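Local structure of beta-lactamase (Klebsiella pneumoniae, 6K9T) at residues A[33-38]-A[342-347]. The protein probably hydrolyses the ring amide of beta-lactam antibiotics to substituted beta-amino acids, as a class C beta-lactamase that confers drug resistance. Sequence-based numbering, arbitrary orientation.
Sequences PGMSVA and IVMLAN
Met35 lays its CG over the methyl of Ala346, CG to CB 3.8 Å, and its thioether bends at the last torsion to bring CE beside CE of Met344. Unbranched and flexible, the methionine can lie over the small alanine and still reach Met344, with Ile23, Leu26 and Met27 of helix 11-30 packing on it. Next along this face, CG1 of Val37 meets CD1 of Ile342 at 4.0 Å, the isoleucine branch slanting across the valine. Helices 11-30 and 352-365 pack on this face, and its apolar residues suit that cover.

The backbones of strands 34-38 and 342-346 run antiparallel at 176°. Ser36 and Leu345 form a hydrogen-bonded pair, with Leu345 N to Ser36 O 2.9 Å and nearly straight (168°); Ala38 and Val343 form the next, with Val343 N to Ala38 O 2.8 Å. On the other face Ala38 CB lies 4.2 Å from Val343 CB, and Ser36 turns its hydroxyl to Asn49 and Ser234, which satisfies a buried polar group.

Where strand 342-346 ends, Asn347 takes over. Its CG sits between the backbone N and the carbonyl carbon (chi1 65°), swinging OD1 to within 2.8 Å of Gly34 N in a weak, bent bond, while Asn347 N reaches Gly34 O at 3.2 Å. Gly34 has no side chain; a beta carbon there would lie close to OD1. Pro33, lacking an N-H, rests its ring against OD1.

These strands adjoin in the antiparallel sheet of the serine beta-lactamase fold, uniting residues near both chain ends. Paired main-chain bonds set the register, apolar contacts bind the sheet to its helices, and the asparagine carries the pairing one step past the strand, by its main-chain N-H and, weakly, its side-chain oxygen, while ND2 reaches the loop at Leu52.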
loop_
_atom_site.group_PDB
_atom_site.type_symbol
_atom_site.label_atom_id
_atom_site.label_comp_id
_atom_site.label_asym_id
_atom_site.label_seq_id
_atom_site.Cartn_x
_atom_site.Cartn_y
_atom_site.Cartn_z
ATOM N N PRO A 33 15.795 14.281 2.865
ATOM C CA PRO A 33 15.720 15.602 2.227
ATOM C C PRO A 33 14.367 16.263 2.208
ATOM O O PRO A 33 14.302 17.483 2.384
ATOM C CB PRO A 33 16.202 15.333 0.781
ATOM C CG PRO A 33 17.008 14.080 0.895
ATOM C CD PRO A 33 16.270 13.235 1.934
ATOM N N GLY A 34 13.287 15.493 1.988
ATOM C CA GLY A 34 12.004 16.085 1.814
ATOM C C GLY A 34 10.894 15.111 2.250
ATOM O O GLY A 34 11.034 13.862 2.164
ATOM N N MET A 35 9.828 15.718 2.754
ATOM C CA MET A 35 8.665 14.933 3.202
ATOM C C MET A 35 7.404 15.668 2.949
ATOM O O MET A 35 7.389 16.896 2.846
ATOM C CB MET A 35 8.693 14.617 4.735
ATOM C CG MET A 35 9.794 13.671 5.107
ATOM S SD MET A 35 9.530 13.009 6.785
ATOM C CE MET A 35 8.035 12.007 6.711
ATOM N N SER A 36 6.305 14.925 2.780
ATOM C CA SER A 36 4.991 15.528 2.839
ATOM C C SER A 36 4.159 14.705 3.776
ATOM O O SER A 36 4.223 13.467 3.726
ATOM C CB SER A 36 4.313 15.604 1.452
ATOM O OG SER A 36 3.067 16.279 1.636
ATOM N N VAL A 37 3.426 15.351 4.659
ATOM C CA VAL A 37 2.527 14.684 5.609
ATOM C C VAL A 37 1.151 15.216 5.402
ATOM O O VAL A 37 0.948 16.438 5.464
ATOM C CB VAL A 37 2.957 14.923 7.051
ATOM C CG1 VAL A 37 1.999 14.249 8.043
ATOM C CG2 VAL A 37 4.359 14.358 7.241
ATOM N N ALA A 38 0.184 14.323 5.227
ATOM C CA ALA A 38 -1.213 14.715 5.045
ATOM C C ALA A 38 -2.034 14.094 6.131
ATOM O O ALA A 38 -1.933 12.879 6.366
ATOM C CB ALA A 38 -1.740 14.322 3.663
ATOM N N ILE A 342 -3.719 9.425 8.200
ATOM C CA ILE A 342 -2.450 10.065 7.945
ATOM C C ILE A 342 -1.727 9.388 6.813
ATOM O O ILE A 342 -1.764 8.160 6.643
ATOM C CB ILE A 342 -1.550 10.124 9.234
ATOM C CG1 ILE A 342 -0.301 10.991 8.972
ATOM C CG2 ILE A 342 -1.145 8.722 9.720
ATOM C CD1 ILE A 342 0.444 11.317 10.283
ATOM N N VAL A 343 -1.067 10.231 6.007
ATOM C CA VAL A 343 -0.185 9.804 4.954
ATOM C C VAL A 343 1.189 10.460 5.198
ATOM O O VAL A 343 1.264 11.663 5.383
ATOM C CB VAL A 343 -0.709 10.270 3.570
ATOM C CG1 VAL A 343 0.266 9.843 2.438
ATOM C CG2 VAL A 343 -2.132 9.693 3.274
ATOM N N MET A 344 2.283 9.683 5.241
ATOM C CA MET A 344 3.637 10.239 5.403
ATOM C C MET A 344 4.485 9.776 4.240
ATOM O O MET A 344 4.692 8.557 4.086
ATOM C CB MET A 344 4.249 9.734 6.697
ATOM C CG MET A 344 3.522 10.189 7.936
ATOM S SD MET A 344 3.979 9.259 9.423
ATOM C CE MET A 344 5.788 9.555 9.490
ATOM N N LEU A 345 4.995 10.689 3.444
ATOM C CA LEU A 345 5.807 10.355 2.278
ATOM C C LEU A 345 7.167 11.004 2.441
ATOM O O LEU A 345 7.295 12.193 2.854
ATOM C CB LEU A 345 5.214 10.902 0.990
ATOM C CG LEU A 345 3.787 10.404 0.730
ATOM C CD1 LEU A 345 3.291 11.053 -0.595
ATOM C CD2 LEU A 345 3.681 8.895 0.742
ATOM N N ALA A 346 8.211 10.288 2.094
ATOM C CA ALA A 346 9.600 10.773 2.240
ATOM C C ALA A 346 10.436 10.298 1.075
ATOM O O ALA A 346 10.238 9.150 0.600
ATOM C CB ALA A 346 10.258 10.244 3.535
ATOM N N ASN A 347 11.424 11.097 0.668
ATOM C CA ASN A 347 12.357 10.683 -0.388
ATOM C C ASN A 347 13.682 10.219 0.218
ATOM O O ASN A 347 14.766 10.459 -0.353
ATOM C CB ASN A 347 12.519 11.788 -1.460
ATOM C CG ASN A 347 13.150 13.033 -0.943
ATOM O OD1 ASN A 347 13.295 13.223 0.278
ATOM N ND2 ASN A 347 13.465 13.982 -1.856
#